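PDB 3MDN: glutamine aminotransferase class-II domain protein from Ruegeria pomeroyi, which probably hydrolyses the amide of glutamine or a related compound, as a class-II glutamine amidotransferase domain of the Ntn-hydrolase type. Local coordinates for residues D133-Y138 / A152-L157; R171-S176 / P183-S188. All blocks are in the same frame, centred on the assembly; numbering follows the deposited sequence.

In the fold
Followed from the N terminus, the chain first closes contact 1, where the short helix 133-136 meets the C-terminal end of helix 144-154; 13 residues, eight of them helical, separate the two segments. Contact 2 comes afterwards: helix 161-179 turns back through a short loop so that 171-176 lies against the start of strand 185-192. The two loops are therefore in series, neither enclosing nor crossing the other, and their centres stand about 18 Å apart. A salt bridge joins them, Glu155 OE2 to Arg171 NH1 at 2.8 Å, between the end of one helix and the next helix in the chain. Together they tie the short helix 133-136, through two consecutive helices, to an antiparallel beta-sheet.

Contact 1 (D133-Y138 / A152-L157); sequences DEFYTY and ALSEGL
Phe135 lays one face of its ring on Leu153, and the pairing rests chiefly on this CH-pi contact. CB of Leu153 lies 3.6 Å from the ring centroid of Phe135 and only 7° off the ring normal, evidence that it sits over the centre of the face. In Phe135, CG is anti to the carbonyl carbon (chi1 -61°), which carries the ring out toward helix 144-154. The same choice at Leu153 (chi1 -75°) lets both methyls reach the CD1-CE1 side of the ring's rim: CD1 comes within 4.2 Å of Phe135 CD1, and CD2 within 4.1 Å of Phe135 CE1. The two side chains cross at about a right angle. The CD2-CE2 side of the rim lies near the backbone, with Phe135 CE2 3.6 Å from Leu153 O and Phe135 CD2 3.8 Å from Ser154 N, the latter approaching obliquely. No hydrogen bond links the two segments; Ser154 OG instead bonds to Leu150 O and Ala132 N, the second of these joining helix 144-154 to the residue just before 133-138.

Directly beyond the ring contact the helix ends in a Schellman motif. Leu157 N bonds to Ala152 O (2.9 Å) and Gly156 N to Leu153 O (2.9 Å); Gly156, at positive phi, is the C-prime residue. Leu153 also touches Ala106 of strand 104-106, Ala152 packs on Ala168 of helix 161-179, and on the far side of helix 133-136 Tyr136 OH hydrogen-bonds to Asp128 of a second subunit.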
loop_
_atom_site.group_PDB
_atom_site.type_symbol
_atom_site.label_atom_id
_atom_site.label_comp_id
_atom_site.label_asym_id
_atom_site.label_seq_id
_atom_site.Cartn_x
_atom_site.Cartn_y
_atom_site.Cartn_z
ATOM N N ASP D 133 -25.903 -19.250 -5.389
ATOM C CA ASP D 133 -25.983 -18.603 -4.087
ATOM C C ASP D 133 -24.884 -19.098 -3.145
ATOM O O ASP D 133 -24.304 -18.323 -2.396
ATOM C CB ASP D 133 -27.350 -18.877 -3.418
ATOM C CG ASP D 133 -28.546 -18.373 -4.235
ATOM O OD1 ASP D 133 -29.679 -18.772 -3.896
ATOM O OD2 ASP D 133 -28.376 -17.589 -5.198
ATOM N N GLU D 134 -24.633 -20.402 -3.157
ATOM C CA GLU D 134 -23.658 -21.021 -2.256
ATOM C C GLU D 134 -22.263 -20.370 -2.370
ATOM O O GLU D 134 -21.515 -20.285 -1.399
ATOM C CB GLU D 134 -23.527 -22.512 -2.621
ATOM C CG GLU D 134 -22.851 -23.395 -1.565
ATOM C CD GLU D 134 -22.615 -24.827 -2.058
ATOM O OE1 GLU D 134 -23.325 -25.298 -2.984
ATOM O OE2 GLU D 134 -21.711 -25.487 -1.503
ATOM N N PHE D 135 -21.893 -19.959 -3.574
ATOM C CA PHE D 135 -20.549 -19.449 -3.781
ATOM C C PHE D 135 -20.525 -17.941 -3.961
ATOM O O PHE D 135 -19.444 -17.350 -4.071
ATOM C CB PHE D 135 -19.825 -20.186 -4.942
ATOM C CG PHE D 135 -19.658 -21.666 -4.698
ATOM C CD1 PHE D 135 -18.655 -22.130 -3.878
ATOM C CD2 PHE D 135 -20.553 -22.582 -5.251
ATOM C CE1 PHE D 135 -18.514 -23.509 -3.646
ATOM C CE2 PHE D 135 -20.442 -23.935 -5.018
ATOM C CZ PHE D 135 -19.413 -24.399 -4.214
ATOM N N TYR D 136 -21.707 -17.322 -3.956
ATOM C CA TYR D 136 -21.793 -15.893 -4.245
ATOM C C TYR D 136 -21.040 -15.045 -3.207
ATOM O O TYR D 136 -20.425 -14.025 -3.542
ATOM C CB TYR D 136 -23.235 -15.419 -4.438
ATOM C CG TYR D 136 -23.282 -14.103 -5.171
ATOM C CD1 TYR D 136 -23.272 -12.891 -4.471
ATOM C CD2 TYR D 136 -23.293 -14.067 -6.557
ATOM C CE1 TYR D 136 -23.286 -11.682 -5.155
ATOM C CE2 TYR D 136 -23.306 -12.867 -7.251
ATOM C CZ TYR D 136 -23.305 -11.677 -6.550
ATOM O OH TYR D 136 -23.315 -10.477 -7.248
ATOM N N THR D 137 -21.071 -15.487 -1.958
ATOM C CA THR D 137 -20.322 -14.840 -0.911
ATOM C C THR D 137 -18.806 -14.671 -1.233
ATOM O O THR D 137 -18.165 -13.767 -0.723
ATOM C CB THR D 137 -20.504 -15.604 0.413
ATOM O OG1 THR D 137 -19.827 -14.909 1.449
ATOM C CG2 THR D 137 -19.928 -17.034 0.300
ATOM N N TYR D 138 -18.242 -15.550 -2.053
ATOM C CA TYR D 138 -16.846 -15.428 -2.473
ATOM C C TYR D 138 -16.620 -14.380 -3.592
ATOM O O TYR D 138 -15.482 -14.154 -4.000
ATOM C CB TYR D 138 -16.309 -16.795 -2.931
ATOM C CG TYR D 138 -16.426 -17.852 -1.853
ATOM C CD1 TYR D 138 -17.357 -18.875 -1.947
ATOM C CD2 TYR D 138 -15.622 -17.803 -0.711
ATOM C CE1 TYR D 138 -17.471 -19.841 -0.932
ATOM C CE2 TYR D 138 -15.736 -18.756 0.300
ATOM C CZ TYR D 138 -16.649 -19.776 0.177
ATOM O OH TYR D 138 -16.780 -20.715 1.185
ATOM N N ALA D 152 -17.228 -22.195 -11.994
ATOM C CA ALA D 152 -16.748 -23.576 -12.010
ATOM C C ALA D 152 -17.073 -24.294 -10.687
ATOM O O ALA D 152 -17.476 -25.466 -10.702
ATOM C CB ALA D 152 -15.251 -23.639 -12.337
ATOM N N LEU D 153 -16.890 -23.607 -9.561
ATOM C CA LEU D 153 -17.400 -24.129 -8.274
ATOM C C LEU D 153 -18.899 -24.421 -8.353
ATOM O O LEU D 153 -19.330 -25.530 -8.011
ATOM C CB LEU D 153 -17.058 -23.202 -7.082
ATOM C CG LEU D 153 -15.572 -23.319 -6.691
ATOM C CD1 LEU D 153 -15.030 -22.112 -5.927
ATOM C CD2 LEU D 153 -15.270 -24.629 -5.936
ATOM N N SER D 154 -19.688 -23.450 -8.829
ATOM C CA SER D 154 -21.155 -23.627 -8.980
ATOM C C SER D 154 -21.481 -24.863 -9.833
ATOM O O SER D 154 -22.484 -25.526 -9.598
ATOM C CB SER D 154 -21.806 -22.383 -9.604
ATOM O OG SER D 154 -21.440 -21.215 -8.876
ATOM N N GLU D 155 -20.607 -25.170 -10.793
ATOM C CA GLU D 155 -20.783 -26.317 -11.691
ATOM C C GLU D 155 -20.163 -27.646 -11.187
ATOM O O GLU D 155 -20.078 -28.591 -11.940
ATOM C CB GLU D 155 -20.211 -26.002 -13.083
ATOM C CG GLU D 155 -20.971 -24.948 -13.917
ATOM C CD GLU D 155 -22.344 -25.443 -14.408
ATOM O OE1 GLU D 155 -22.575 -26.657 -14.458
ATOM O OE2 GLU D 155 -23.208 -24.615 -14.728
ATOM N N GLY D 156 -19.718 -27.718 -9.933
ATOM C CA GLY D 156 -19.186 -28.975 -9.384
ATOM C C GLY D 156 -17.671 -29.154 -9.430
ATOM O O GLY D 156 -17.192 -30.291 -9.408
ATOM N N LEU D 157 -16.913 -28.046 -9.458
ATOM C CA LEU D 157 -15.438 -28.125 -9.472
ATOM C C LEU D 157 -14.892 -29.065 -8.393
ATOM O O LEU D 157 -13.933 -29.815 -8.639
ATOM C CB LEU D 157 -14.782 -26.742 -9.359
ATOM C CG LEU D 157 -13.244 -26.698 -9.319
ATOM C CD1 LEU D 157 -12.676 -27.021 -10.669
ATOM C CD2 LEU D 157 -12.730 -25.336 -8.919
#

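Contact 2 (R171-S176 / P183-S188); sequences RLEGLS and PHMRLS
Ser176 and His184 bring the two backbones closest, their CA atoms 5.4 Å apart, where segment 171-176 of helix 161-179 passes the entry to strand 185-192. The helical segment keeps regular bonds such as Ser176 N to Leu172 O (2.9 Å), whereas 183-188 begins with a cis peptide before Pro183 and is extended by Met185.

The one hydrogen bond across runs from His184 ND1 to Ser176 OG at 2.8 Å. The hydroxyl oxygen meets the edge of the imidazole only 2° out of its plane, and Ser176 OG has a second partner in Gly118 O, so two bonds grip it. Putting an alanine in place of His184 removes the imidazole, which would probably leave Ser176 OG held by Gly118 O without its ring partner and open a gap beside the last turn of 171-176.

The antiparallel sheet covered here includes strands 109-114 and 197-203, which flank 185-192; helices packed on one face of an antiparallel sheet are consistent with one alpha/beta half of the four-layer alpha-beta-beta-alpha sandwich of Ntn hydrolases.

Further along, Met185, a selenomethionine, bends at chi2 and chi3 (69° and 59°), which turns its terminal methyl back to the helix: CE lies 3.7 Å from CB of Leu172. Glu173 runs extended between the two neighbours, its CG 4.0 Å from His184 CB and its OE1 3.8 Å from Met185 CB. Its buried carboxylate is satisfied on both oxygens, OE2 by a salt bridge to Arg177 and OE1 by the hydroxyl of Tyr202. Leu172, on the side facing helix 144-154, packs against Leu148 and Leu151.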
loop_
_atom_site.group_PDB
_atom_site.type_symbol
_atom_site.label_atom_id
_atom_site.label_comp_id
_atom_site.label_asym_id
_atom_site.label_seq_id
_atom_site.Cartn_x
_atom_site.Cartn_y
_atom_site.Cartn_z
ATOM N N ARG D 171 -20.785 -21.591 -20.598
ATOM C CA ARG D 171 -21.724 -20.567 -20.152
ATOM C C ARG D 171 -21.207 -19.146 -20.414
ATOM O O ARG D 171 -21.926 -18.298 -20.958
ATOM C CB ARG D 171 -22.014 -20.765 -18.674
ATOM C CG ARG D 171 -23.253 -21.570 -18.427
ATOM C CD ARG D 171 -24.475 -20.596 -18.295
ATOM N NE ARG D 171 -24.999 -20.485 -16.933
ATOM C CZ ARG D 171 -24.657 -21.292 -15.933
ATOM N NH1 ARG D 171 -23.781 -22.263 -16.141
ATOM N NH2 ARG D 171 -25.193 -21.132 -14.733
ATOM N N LEU D 172 -19.949 -18.882 -20.057
ATOM C CA LEU D 172 -19.429 -17.521 -20.260
ATOM C C LEU D 172 -19.202 -17.199 -21.732
ATOM O O LEU D 172 -19.401 -16.060 -22.170
ATOM C CB LEU D 172 -18.145 -17.299 -19.467
ATOM C CG LEU D 172 -18.285 -16.975 -17.982
ATOM C CD1 LEU D 172 -16.922 -16.954 -17.315
ATOM C CD2 LEU D 172 -18.987 -15.657 -17.785
ATOM N N GLU D 173 -18.790 -18.210 -22.493
ATOM C CA GLU D 173 -18.606 -18.003 -23.911
ATOM C C GLU D 173 -19.932 -17.712 -24.597
ATOM O O GLU D 173 -19.997 -16.857 -25.497
ATOM C CB GLU D 173 -17.882 -19.203 -24.565
ATOM C CG GLU D 173 -17.549 -18.981 -26.015
ATOM C CD GLU D 173 -16.890 -20.174 -26.699
ATOM O OE1 GLU D 173 -15.931 -20.772 -26.161
ATOM O OE2 GLU D 173 -17.319 -20.491 -27.831
ATOM N N GLY D 174 -20.988 -18.411 -24.176
ATOM C CA GLY D 174 -22.339 -18.129 -24.684
ATOM C C GLY D 174 -22.808 -16.710 -24.374
ATOM O O GLY D 174 -23.399 -16.026 -25.230
ATOM N N LEU D 175 -22.543 -16.236 -23.150
ATOM C CA LEU D 175 -22.949 -14.875 -22.821
ATOM C C LEU D 175 -22.144 -13.882 -23.663
ATOM O O LEU D 175 -22.666 -12.841 -24.075
ATOM C CB LEU D 175 -22.755 -14.590 -21.336
ATOM C CG LEU D 175 -23.807 -15.191 -20.396
ATOM C CD1 LEU D 175 -23.246 -15.297 -18.939
ATOM C CD2 LEU D 175 -25.081 -14.378 -20.466
ATOM N N SER D 176 -20.873 -14.212 -23.926
ATOM C CA SER D 176 -20.054 -13.343 -24.767
ATOM C C SER D 176 -20.605 -13.311 -26.197
ATOM O O SER D 176 -20.796 -12.244 -26.764
ATOM C CB SER D 176 -18.578 -13.757 -24.739
ATOM O OG SER D 176 -17.842 -12.946 -25.628
ATOM N N PRO D 183 -12.420 -11.447 -28.902
ATOM C CA PRO D 183 -12.584 -12.907 -28.837
ATOM C C PRO D 183 -13.453 -13.312 -27.670
ATOM O O PRO D 183 -13.296 -12.784 -26.589
ATOM C CB PRO D 183 -11.151 -13.427 -28.606
ATOM C CG PRO D 183 -10.379 -12.260 -28.152
ATOM C CD PRO D 183 -11.005 -11.057 -28.786
ATOM N N HIS D 184 -14.327 -14.279 -27.883
ATOM C CA HIS D 184 -15.312 -14.623 -26.895
ATOM C C HIS D 184 -14.695 -15.287 -25.671
ATOM O O HIS D 184 -15.110 -15.011 -24.560
ATOM C CB HIS D 184 -16.455 -15.437 -27.511
ATOM C CG HIS D 184 -17.172 -14.699 -28.599
ATOM N ND1 HIS D 184 -17.876 -13.535 -28.366
ATOM C CD2 HIS D 184 -17.272 -14.940 -29.929
ATOM C CE1 HIS D 184 -18.370 -13.086 -29.509
ATOM N NE2 HIS D 184 -18.025 -13.926 -30.468
HETATM N N MSE D 185 -13.689 -16.129 -25.866
HETATM C CA MSE D 185 -13.074 -16.796 -24.737
HETATM C C MSE D 185 -11.615 -17.064 -25.037
HETATM O O MSE D 185 -11.311 -17.789 -25.980
HETATM C CB MSE D 185 -13.776 -18.121 -24.429
HETATM C CG MSE D 185 -13.038 -18.945 -23.339
HETATM SE SE MSE D 185 -13.155 -18.068 -21.556
HETATM C CE MSE D 185 -15.094 -18.034 -21.398
ATOM N N ARG D 186 -10.713 -16.448 -24.276
ATOM C CA ARG D 186 -9.289 -16.798 -24.342
ATOM C C ARG D 186 -8.886 -17.227 -22.941
ATOM O O ARG D 186 -9.085 -16.474 -21.988
ATOM C CB ARG D 186 -8.447 -15.601 -24.761
ATOM C CG ARG D 186 -8.770 -15.046 -26.139
ATOM C CD ARG D 186 -7.639 -15.332 -27.085
ATOM N NE ARG D 186 -7.890 -14.949 -28.475
ATOM C CZ ARG D 186 -7.383 -13.867 -29.074
ATOM N NH1 ARG D 186 -6.602 -13.026 -28.389
ATOM N NH2 ARG D 186 -7.654 -13.629 -30.363
ATOM N N LEU D 187 -8.315 -18.422 -22.809
ATOM C CA LEU D 187 -8.142 -18.979 -21.483
ATOM C C LEU D 187 -6.894 -19.851 -21.315
ATOM O O LEU D 187 -6.720 -20.832 -22.005
ATOM C CB LEU D 187 -9.366 -19.840 -21.123
ATOM C CG LEU D 187 -9.185 -20.551 -19.763
ATOM C CD1 LEU D 187 -10.362 -20.288 -18.881
ATOM C CD2 LEU D 187 -9.010 -22.055 -19.929
ATOM N N SER D 188 -6.054 -19.496 -20.355
ATOM C CA SER D 188 -5.110 -20.429 -19.814
ATOM C C SER D 188 -5.348 -20.251 -18.334
ATOM O O SER D 188 -5.512 -19.113 -17.839
ATOM C CB SER D 188 -3.675 -20.067 -20.202
ATOM O OG SER D 188 -3.209 -19.123 -19.265
#